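Local coordinates for protein arginyl-tRNA synthetase, putative (Plasmodium falciparum, PDB 5JLD) that probably attaches L-arginine to its cognate tRNA at the expense of ATP, as a monomeric class I arginyl-tRNA synthetase, at residues L106-I117 with L569-L580; L439-Y450 with L585-L593. All coordinates share one frame; numbering follows the deposited sequence. Where two conformers were deposited one is given.

Contact 1. Residues L106-I117 with L569-L580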
loop_
_atom_site.group_PDB
_atom_site.type_symbol
_atom_site.label_atom_id
_atom_site.label_comp_id
_atom_site.label_asym_id
_atom_site.label_seq_id
_atom_site.Cartn_x
_atom_site.Cartn_y
_atom_site.Cartn_z
ATOM N N LEU A 106 -14.771 -4.597 -21.061
ATOM C CA LEU A 106 -13.405 -4.838 -21.521
ATOM C C LEU A 106 -13.035 -3.945 -22.700
ATOM O O LEU A 106 -11.918 -3.436 -22.769
ATOM C CB LEU A 106 -13.226 -6.312 -21.903
ATOM C CG LEU A 106 -13.110 -7.274 -20.717
ATOM C CD1 LEU A 106 -13.179 -8.709 -21.190
ATOM C CD2 LEU A 106 -11.823 -7.021 -19.927
ATOM N N LYS A 107 -13.972 -3.761 -23.624
ATOM C CA LYS A 107 -13.728 -2.915 -24.787
ATOM C C LYS A 107 -13.508 -1.449 -24.390
ATOM O O LYS A 107 -12.773 -0.731 -25.066
ATOM C CB LYS A 107 -14.886 -3.005 -25.782
ATOM C CG LYS A 107 -15.104 -4.382 -26.400
ATOM C CD LYS A 107 -16.261 -4.326 -27.404
ATOM C CE LYS A 107 -16.539 -5.695 -28.014
ATOM N NZ LYS A 107 -17.816 -5.701 -28.798
ATOM N N LYS A 108 -14.154 -0.998 -23.315
ATOM C CA LYS A 108 -13.775 0.316 -22.759
ATOM C C LYS A 108 -12.249 0.490 -22.454
ATOM O O LYS A 108 -11.729 1.602 -22.495
ATOM C CB LYS A 108 -14.571 0.595 -21.481
ATOM C CG LYS A 108 -16.052 0.869 -21.708
ATOM C CD LYS A 108 -16.762 1.068 -20.372
ATOM C CE LYS A 108 -18.250 1.350 -20.538
ATOM N NZ LYS A 108 -18.938 1.487 -19.219
ATOM N N LEU A 109 -11.532 -0.598 -22.169
ATOM C CA LEU A 109 -10.102 -0.523 -21.821
ATOM C C LEU A 109 -9.181 -0.058 -22.948
ATOM O O LEU A 109 -7.971 0.097 -22.743
ATOM C CB LEU A 109 -9.598 -1.890 -21.331
ATOM C CG LEU A 109 -10.104 -2.289 -19.950
ATOM C CD1 LEU A 109 -9.607 -3.667 -19.573
ATOM C CD2 LEU A 109 -9.688 -1.225 -18.908
ATOM N N PHE A 110 -9.726 0.133 -24.129
ATOM C CA PHE A 110 -8.911 0.529 -25.249
ATOM C C PHE A 110 -9.041 1.976 -25.584
ATOM O O PHE A 110 -10.077 2.413 -26.019
ATOM C CB PHE A 110 -9.290 -0.278 -26.463
ATOM C CG PHE A 110 -8.958 -1.716 -26.344
ATOM C CD1 PHE A 110 -9.764 -2.557 -25.649
ATOM C CD2 PHE A 110 -7.833 -2.217 -26.918
ATOM C CE1 PHE A 110 -9.461 -3.886 -25.532
ATOM C CE2 PHE A 110 -7.520 -3.542 -26.809
ATOM C CZ PHE A 110 -8.335 -4.384 -26.113
ATOM N N ASN A 111 -7.981 2.726 -25.361
ATOM C CA ASN A 111 -7.969 4.127 -25.691
ATOM C C ASN A 111 -7.583 4.093 -27.126
ATOM O O ASN A 111 -6.462 3.747 -27.457
ATOM C CB ASN A 111 -6.897 4.858 -24.909
ATOM N N GLY A 112 -8.518 4.410 -27.997
ATOM C CA GLY A 112 -8.242 4.365 -29.406
ATOM C C GLY A 112 -7.861 2.962 -29.784
ATOM O O GLY A 112 -8.714 2.126 -29.965
ATOM N N GLU A 113 -6.570 2.699 -29.868
ATOM C CA GLU A 113 -6.103 1.390 -30.243
ATOM C C GLU A 113 -5.176 0.739 -29.233
ATOM O O GLU A 113 -4.909 -0.439 -29.337
ATOM C CB GLU A 113 -5.411 1.460 -31.593
ATOM N N LYS A 114 -4.674 1.487 -28.266
ATOM C CA LYS A 114 -3.794 0.885 -27.273
ATOM C C LYS A 114 -4.526 0.703 -25.967
ATOM O O LYS A 114 -5.475 1.399 -25.693
ATOM C CB LYS A 114 -2.544 1.728 -27.063
ATOM N N ILE A 115 -4.078 -0.235 -25.157
ATOM C CA ILE A 115 -4.748 -0.473 -23.879
ATOM C C ILE A 115 -4.411 0.565 -22.803
ATOM O O ILE A 115 -3.250 0.752 -22.459
ATOM C CB ILE A 115 -4.402 -1.862 -23.339
ATOM C CG1 ILE A 115 -5.011 -2.930 -24.252
ATOM C CG2 ILE A 115 -4.928 -2.029 -21.924
ATOM C CD1 ILE A 115 -4.422 -4.280 -24.039
ATOM N N ASP A 116 -5.437 1.221 -22.264
ATOM C CA ASP A 116 -5.247 2.189 -21.190
ATOM C C ASP A 116 -6.102 1.856 -19.957
ATOM O O ASP A 116 -7.304 2.143 -19.924
ATOM C CB ASP A 116 -5.567 3.600 -21.682
ATOM C CG ASP A 116 -5.337 4.666 -20.609
ATOM O OD1 ASP A 116 -4.477 4.456 -19.726
ATOM O OD2 ASP A 116 -6.014 5.720 -20.656
ATOM N N ILE A 117 -5.476 1.249 -18.950
ATOM C CA ILE A 117 -6.143 0.945 -17.683
ATOM C C ILE A 117 -6.103 2.147 -16.734
ATOM O O ILE A 117 -5.033 2.559 -16.285
ATOM C CB ILE A 117 -5.498 -0.269 -16.979
ATOM C CG1 ILE A 117 -5.587 -1.515 -17.863
ATOM C CG2 ILE A 117 -6.167 -0.524 -15.647
ATOM C CD1 ILE A 117 -4.635 -2.619 -17.447
ATOM N N LEU A 569 -6.211 -10.687 -27.906
ATOM C CA LEU A 569 -6.655 -9.468 -27.247
ATOM C C LEU A 569 -6.739 -9.665 -25.735
ATOM O O LEU A 569 -6.281 -8.808 -24.946
ATOM C CB LEU A 569 -8.011 -9.031 -27.810
ATOM C CG LEU A 569 -8.165 -7.569 -28.235
ATOM C CD1 LEU A 569 -6.965 -7.102 -29.040
ATOM C CD2 LEU A 569 -9.448 -7.388 -29.025
ATOM N N LEU A 570 -7.315 -10.795 -25.330
ATOM C CA LEU A 570 -7.377 -11.132 -23.905
ATOM C C LEU A 570 -5.976 -11.223 -23.310
ATOM O O LEU A 570 -5.734 -10.789 -22.177
ATOM C CB LEU A 570 -8.117 -12.455 -23.681
ATOM C CG LEU A 570 -9.551 -12.310 -23.177
ATOM C CD1 LEU A 570 -10.269 -13.649 -23.173
ATOM C CD2 LEU A 570 -9.571 -11.677 -21.794
ATOM N N CYS A 571 -5.064 -11.810 -24.079
ATOM C CA CYS A 571 -3.681 -11.921 -23.650
ATOM C C CYS A 571 -3.069 -10.523 -23.431
ATOM O O CYS A 571 -2.347 -10.302 -22.469
ATOM C CB CYS A 571 -2.869 -12.714 -24.673
ATOM S SG CYS A 571 -3.200 -14.501 -24.712
ATOM N N SER A 572 -3.383 -9.590 -24.327
ATOM C CA SER A 572 -2.843 -8.228 -24.288
ATOM C C SER A 572 -3.339 -7.460 -23.068
ATOM O O SER A 572 -2.551 -6.842 -22.315
ATOM C CB SER A 572 -3.226 -7.485 -25.573
ATOM O OG SER A 572 -2.472 -6.309 -25.764
ATOM N N ILE A 573 -4.651 -7.505 -22.867
ATOM C CA ILE A 573 -5.215 -6.906 -21.666
ATOM C C ILE A 573 -4.590 -7.504 -20.410
ATOM O O ILE A 573 -4.164 -6.768 -19.512
ATOM C CB ILE A 573 -6.730 -7.083 -21.608
ATOM C CG1 ILE A 573 -7.374 -6.424 -22.837
ATOM C CG2 ILE A 573 -7.265 -6.506 -20.299
ATOM C CD1 ILE A 573 -8.895 -6.620 -22.936
ATOM N N THR A 574 -4.510 -8.838 -20.361
ATOM C CA THR A 574 -3.953 -9.497 -19.185
ATOM C C THR A 574 -2.513 -9.066 -18.919
ATOM O O THR A 574 -2.154 -8.808 -17.783
ATOM C CB THR A 574 -3.993 -11.018 -19.309
ATOM O OG1 THR A 574 -5.356 -11.443 -19.442
ATOM C CG2 THR A 574 -3.368 -11.678 -18.062
ATOM N N LYS A 575 -1.705 -8.996 -19.975
ATOM C CA LYS A 575 -0.334 -8.498 -19.885
ATOM C C LYS A 575 -0.284 -7.093 -19.295
ATOM O O LYS A 575 0.396 -6.870 -18.294
ATOM C CB LYS A 575 0.333 -8.499 -21.260
ATOM C CG LYS A 575 1.782 -8.037 -21.248
ATOM C CD LYS A 575 2.492 -8.499 -22.510
ATOM C CE LYS A 575 2.573 -7.406 -23.556
ATOM N NZ LYS A 575 3.760 -6.539 -23.320
ATOM N N SER A 576 -1.001 -6.154 -19.913
ATOM C CA SER A 576 -1.065 -4.796 -19.370
ATOM C C SER A 576 -1.382 -4.776 -17.865
ATOM O O SER A 576 -0.705 -4.095 -17.071
ATOM C CB SER A 576 -2.110 -3.957 -20.114
ATOM O OG SER A 576 -1.642 -3.559 -21.386
ATOM N N LEU A 577 -2.412 -5.528 -17.481
ATOM C CA LEU A 577 -2.878 -5.511 -16.103
ATOM C C LEU A 577 -1.833 -6.116 -15.154
ATOM O O LEU A 577 -1.607 -5.614 -14.053
ATOM C CB LEU A 577 -4.211 -6.255 -15.981
ATOM C CG LEU A 577 -4.918 -6.239 -14.625
ATOM C CD1 LEU A 577 -5.081 -4.782 -14.109
ATOM C CD2 LEU A 577 -6.278 -6.954 -14.726
ATOM N N LEU A 578 -1.213 -7.203 -15.585
ATOM C CA LEU A 578 -0.193 -7.866 -14.784
ATOM C C LEU A 578 0.998 -6.922 -14.558
ATOM O O LEU A 578 1.478 -6.787 -13.435
ATOM C CB LEU A 578 0.275 -9.133 -15.465
ATOM C CG LEU A 578 1.128 -10.080 -14.628
ATOM C CD1 LEU A 578 0.578 -10.182 -13.220
ATOM C CD2 LEU A 578 1.158 -11.464 -15.297
ATOM N N LYS A 579 1.445 -6.279 -15.638
ATOM C CA LYS A 579 2.522 -5.283 -15.579
ATOM C C LYS A 579 2.195 -4.203 -14.552
ATOM O O LYS A 579 2.978 -3.959 -13.619
ATOM C CB LYS A 579 2.743 -4.659 -16.954
ATOM C CG LYS A 579 3.829 -3.594 -17.024
ATOM C CD LYS A 579 3.752 -2.859 -18.357
ATOM C CE LYS A 579 4.641 -1.626 -18.388
ATOM N NZ LYS A 579 6.028 -1.989 -18.775
ATOM N N LEU A 580 1.021 -3.589 -14.716
ATOM C CA LEU A 580 0.578 -2.536 -13.805
ATOM C C LEU A 580 0.559 -3.018 -12.345
ATOM O O LEU A 580 1.084 -2.337 -11.461
ATOM C CB LEU A 580 -0.800 -2.008 -14.219
ATOM C CG LEU A 580 -1.443 -0.970 -13.306
ATOM C CD1 LEU A 580 -0.478 0.204 -13.113
ATOM C CD2 LEU A 580 -2.742 -0.474 -13.914
#

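Contact 2. Residues L439-Y450 with L585-L593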
loop_
_atom_site.group_PDB
_atom_site.type_symbol
_atom_site.label_atom_id
_atom_site.label_comp_id
_atom_site.label_asym_id
_atom_site.label_seq_id
_atom_site.Cartn_x
_atom_site.Cartn_y
_atom_site.Cartn_z
ATOM N N LEU A 439 19.921 -8.115 -13.796
ATOM C CA LEU A 439 18.729 -8.949 -13.888
ATOM C C LEU A 439 18.487 -9.706 -12.587
ATOM O O LEU A 439 17.363 -9.736 -12.080
ATOM C CB LEU A 439 18.845 -9.929 -15.061
ATOM C CG LEU A 439 17.668 -10.891 -15.254
ATOM C CD1 LEU A 439 16.407 -10.130 -15.637
ATOM C CD2 LEU A 439 17.983 -11.939 -16.310
ATOM N N SER A 440 19.549 -10.309 -12.060
ATOM C CA SER A 440 19.488 -11.028 -10.790
ATOM C C SER A 440 19.057 -10.109 -9.645
ATOM O O SER A 440 18.204 -10.471 -8.835
ATOM C CB SER A 440 20.844 -11.659 -10.464
ATOM O OG SER A 440 21.280 -12.508 -11.510
ATOM N N GLU A 441 19.661 -8.924 -9.572
ATOM C CA GLU A 441 19.304 -7.976 -8.524
ATOM C C GLU A 441 17.834 -7.578 -8.645
ATOM O O GLU A 441 17.121 -7.471 -7.645
ATOM C CB GLU A 441 20.189 -6.737 -8.589
ATOM C CG GLU A 441 19.893 -5.695 -7.520
ATOM C CD GLU A 441 21.005 -4.658 -7.412
ATOM O OE1 GLU A 441 21.088 -3.765 -8.286
ATOM O OE2 GLU A 441 21.820 -4.765 -6.467
ATOM N N SER A 442 17.382 -7.372 -9.878
ATOM C CA SER A 442 15.986 -7.028 -10.128
ATOM C C SER A 442 15.075 -8.146 -9.622
ATOM O O SER A 442 14.109 -7.895 -8.892
ATOM C CB SER A 442 15.760 -6.769 -11.616
ATOM O OG SER A 442 14.611 -5.969 -11.819
ATOM N N LEU A 443 15.407 -9.383 -9.989
ATOM C CA LEU A 443 14.651 -10.559 -9.554
ATOM C C LEU A 443 14.567 -10.656 -8.028
ATOM O O LEU A 443 13.483 -10.841 -7.472
ATOM C CB LEU A 443 15.277 -11.837 -10.125
ATOM C CG LEU A 443 15.236 -11.991 -11.648
ATOM C CD1 LEU A 443 15.877 -13.303 -12.099
ATOM C CD2 LEU A 443 13.802 -11.868 -12.177
ATOM N N CYS A 444 15.715 -10.535 -7.366
ATOM C CA CYS A 444 15.792 -10.549 -5.909
ATOM C C CYS A 444 14.935 -9.481 -5.243
ATOM O O CYS A 444 14.141 -9.766 -4.346
ATOM C CB CYS A 444 17.240 -10.352 -5.453
ATOM S SG CYS A 444 17.355 -10.072 -3.669
ATOM N N VAL A 445 15.124 -8.241 -5.676
ATOM C CA VAL A 445 14.392 -7.107 -5.116
ATOM C C VAL A 445 12.885 -7.301 -5.267
ATOM O O VAL A 445 12.112 -7.158 -4.302
ATOM C CB VAL A 445 14.843 -5.797 -5.787
ATOM C CG1 VAL A 445 13.921 -4.649 -5.415
ATOM C CG2 VAL A 445 16.294 -5.492 -5.397
ATOM N N SER A 446 12.480 -7.664 -6.480
ATOM C CA SER A 446 11.074 -7.961 -6.769
ATOM C C SER A 446 10.527 -9.068 -5.868
ATOM O O SER A 446 9.404 -8.967 -5.349
ATOM C CB SER A 446 10.909 -8.351 -8.237
ATOM O OG SER A 446 11.030 -7.221 -9.082
ATOM N N ALA A 447 11.340 -10.104 -5.672
ATOM C CA ALA A 447 10.977 -11.253 -4.852
ATOM C C ALA A 447 10.754 -10.856 -3.403
ATOM O O ALA A 447 9.747 -11.222 -2.800
ATOM C CB ALA A 447 12.052 -12.340 -4.947
ATOM N N ILE A 448 11.707 -10.121 -2.843
ATOM C CA ILE A 448 11.592 -9.584 -1.488
ATOM C C ILE A 448 10.310 -8.774 -1.325
ATOM O O ILE A 448 9.536 -8.970 -0.352
ATOM C CB ILE A 448 12.821 -8.687 -1.129
ATOM C CG1 ILE A 448 14.077 -9.542 -0.922
ATOM C CG2 ILE A 448 12.544 -7.828 0.103
ATOM C CD1 ILE A 448 15.310 -8.741 -0.489
ATOM N N LYS A 449 10.077 -7.867 -2.279
ATOM C CA LYS A 449 8.907 -6.988 -2.178
ATOM C C LYS A 449 7.613 -7.783 -2.194
ATOM O O LYS A 449 6.739 -7.551 -1.347
ATOM C CB LYS A 449 8.895 -5.935 -3.295
ATOM C CG LYS A 449 10.010 -4.885 -3.164
ATOM C CD LYS A 449 9.806 -3.745 -4.137
ATOM C CE LYS A 449 10.970 -2.745 -4.129
ATOM N NZ LYS A 449 10.628 -1.591 -5.027
ATOM N N TYR A 450 7.486 -8.712 -3.151
ATOM C CA TYR A 450 6.269 -9.532 -3.239
ATOM C C TYR A 450 6.065 -10.386 -2.000
ATOM O O TYR A 450 4.960 -10.440 -1.458
ATOM C CB TYR A 450 6.275 -10.464 -4.462
ATOM C CG TYR A 450 4.993 -11.269 -4.542
ATOM C CD1 TYR A 450 3.822 -10.692 -5.031
ATOM C CD2 TYR A 450 4.944 -12.596 -4.112
ATOM C CE1 TYR A 450 2.644 -11.403 -5.100
ATOM C CE2 TYR A 450 3.765 -13.327 -4.177
ATOM C CZ TYR A 450 2.618 -12.724 -4.677
ATOM O OH TYR A 450 1.440 -13.426 -4.744
ATOM N N LEU A 585 3.187 -2.793 -6.899
ATOM C CA LEU A 585 3.733 -3.494 -5.738
ATOM C C LEU A 585 5.243 -3.286 -5.636
ATOM O O LEU A 585 5.895 -3.844 -4.754
ATOM C CB LEU A 585 3.400 -4.990 -5.823
ATOM C CG LEU A 585 1.919 -5.342 -5.610
ATOM C CD1 LEU A 585 1.655 -6.764 -6.042
ATOM C CD2 LEU A 585 1.516 -5.162 -4.147
ATOM N N GLY A 586 5.789 -2.501 -6.559
ATOM C CA GLY A 586 7.211 -2.189 -6.575
ATOM C C GLY A 586 8.066 -3.206 -7.316
ATOM O O GLY A 586 9.297 -3.186 -7.207
ATOM N N MET A 587 7.432 -4.099 -8.078
ATOM C CA MET A 587 8.191 -5.101 -8.822
ATOM C C MET A 587 8.543 -4.571 -10.217
ATOM O O MET A 587 7.897 -3.657 -10.720
ATOM C CB MET A 587 7.406 -6.420 -8.912
ATOM C CG MET A 587 6.973 -6.996 -7.556
ATOM S SD MET A 587 5.726 -8.326 -7.628
ATOM C CE MET A 587 6.518 -9.515 -8.714
ATOM N N LYS A 588 9.582 -5.118 -10.828
ATOM C CA LYS A 588 9.933 -4.744 -12.195
ATOM C C LYS A 588 9.686 -5.879 -13.169
ATOM O O LYS A 588 10.389 -6.891 -13.141
ATOM C CB LYS A 588 11.398 -4.319 -12.293
ATOM C CG LYS A 588 11.738 -3.051 -11.522
ATOM C CD LYS A 588 13.251 -2.888 -11.460
ATOM C CE LYS A 588 13.641 -1.463 -11.118
ATOM N NZ LYS A 588 15.117 -1.327 -11.092
ATOM N N PRO A 589 8.685 -5.713 -14.040
ATOM C CA PRO A 589 8.437 -6.728 -15.068
ATOM C C PRO A 589 9.649 -6.908 -15.976
ATOM O O PRO A 589 10.261 -5.916 -16.383
ATOM C CB PRO A 589 7.234 -6.167 -15.838
ATOM C CG PRO A 589 6.511 -5.311 -14.823
ATOM C CD PRO A 589 7.638 -4.676 -14.014
ATOM N N ILE A 590 9.997 -8.168 -16.236
ATOM C CA ILE A 590 11.009 -8.548 -17.213
ATOM C C ILE A 590 10.299 -9.253 -18.366
ATOM O O ILE A 590 9.544 -10.205 -18.147
ATOM C CB ILE A 590 12.072 -9.494 -16.616
ATOM C CG1 ILE A 590 12.410 -9.105 -15.168
ATOM C CG2 ILE A 590 13.312 -9.552 -17.516
ATOM C CD1 ILE A 590 13.440 -8.027 -15.040
ATOM N N GLU A 591 10.544 -8.789 -19.586
ATOM C CA GLU A 591 9.807 -9.277 -20.741
ATOM C C GLU A 591 10.334 -10.611 -21.261
ATOM O O GLU A 591 9.548 -11.488 -21.612
ATOM C CB GLU A 591 9.828 -8.235 -21.858
ATOM C CG GLU A 591 8.788 -7.137 -21.692
ATOM C CD GLU A 591 8.462 -6.443 -23.001
ATOM N N LYS A 592 11.655 -10.775 -21.302
ATOM C CA LYS A 592 12.236 -12.003 -21.843
ATOM C C LYS A 592 13.056 -12.771 -20.806
ATOM O O LYS A 592 14.026 -12.248 -20.250
ATOM C CB LYS A 592 13.106 -11.689 -23.064
ATOM N N LEU A 593 12.654 -14.017 -20.557
ATOM C CA LEU A 593 13.364 -14.897 -19.628
ATOM C C LEU A 593 13.475 -16.342 -20.145
ATOM O O LEU A 593 12.481 -17.066 -20.234
ATOM C CB LEU A 593 12.679 -14.880 -18.260
ATOM C CG LEU A 593 12.969 -13.640 -17.414
ATOM C CD1 LEU A 593 12.073 -13.608 -16.191
ATOM C CD2 LEU A 593 14.435 -13.604 -17.024
HETATM O O HOH W 1 12.075 -7.914 -11.375
#

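Contact 1. Residues L106-I117 with L569-L580
Ile573 of helix 564-584 packs among Leu109, Phe110 and Ile115. From its CB, the first torsion sets CG1 beside the backbone N (chi1 -59°) and sends CG2 the other way, where CG2 meets Leu109 CD1 at 3.8 Å. CG1 lies 3.8 Å from Ile115 CD1. At the tip, CD1 reaches Phe110 CE1 at 3.8 Å, the isoleucine crossing the phenylalanine side chain at about a right angle, and Leu106 CD2 approaches the same methyl at 4.2 Å. Phe110 is shared: its CZ also touches Leu569 CG (3.8 Å), one helical turn earlier. Farther along the helix, Ile115 and Ile117 take over. Ile115 CG2 sits against Ser576, and Ile117 lays CD1 on the helix backbone, 3.6 Å from Leu577 CA, while its CG2 meets Leu580 CD2 at 3.8 Å. Ile115 and Ile117 both direct CB at the helix, with Asp116 between them turned away. Outside this interface, Lys107 forms a salt bridge with Asp503, and Phe110 O accepts from Lys502 NZ. The hairpin 110-115, closed by a type II' beta turn from Asn111 to Lys114, and the residues flanking it pack their apolar side chains on a helix of the DALR anticodon-binding domain.

Contact 2. Residues L439-Y450 with L585-L593
Ser446 and Lys588 meet through a nearly straight hydrogen bond, Lys588 N to Ser446 OG at 3.1 Å and 170°. A water adds to the polar set: it donates to Lys588 O (2.6 Å) and also hydrogen-bonds to Ser446 OG and Ser442 OG, so a single molecule ties two turns of helix 436-453 to the tail. Lys449 uses its extended chain to bring NZ onto a lone pair of Gly586 O, 3.0 Å away and in the carbonyl plane; the same ammonium also donates to Leu266 O. Lys588 NZ, for its part, makes a salt bridge with Asp267. Gly586 closes helix 564-584 in a Schellman motif, its positive phi turning the chain from this DALR-domain helix into an irregular tail that runs along helix 436-453 of the catalytic region. Met587, with CG beside the backbone N (chi1 -55°) and SD extended beyond it, brings SD to 3.9 Å from Tyr450 CB and 5.1 Å from the ring centroid, an oblique Met-aromatic approach; the phenol OH bonds to Asn474. Apolar contacts finish the far end. Leu439 CD1 fits against Ile590 CG2 at 3.7 Å, its CD2 against Leu593 CD2, and Leu443 CD2 faces Ile590 CG1 more loosely.

How the contacts relate
Helix 564-584 and the tail that leaves it connect the two contacts, whose centres lie about 22 Å apart. Contact 1 uses the body of the helix to hold 106-117; contact 2 takes up the chain after the helix ends and lays it on 439-450. They touch directly where Lys579 CG packs on Pro589 CG at 3.9 Å, the tail folding back beside its own helix. Helix 536-556 backs both, meeting Leu577 and Leu578 in contact 1 and Tyr450 and Leu585 in contact 2. In sequence their segments alternate. In space, the C-terminal part of the DALR domain bridges segment 106-117 and helix 436-453 of the catalytic region.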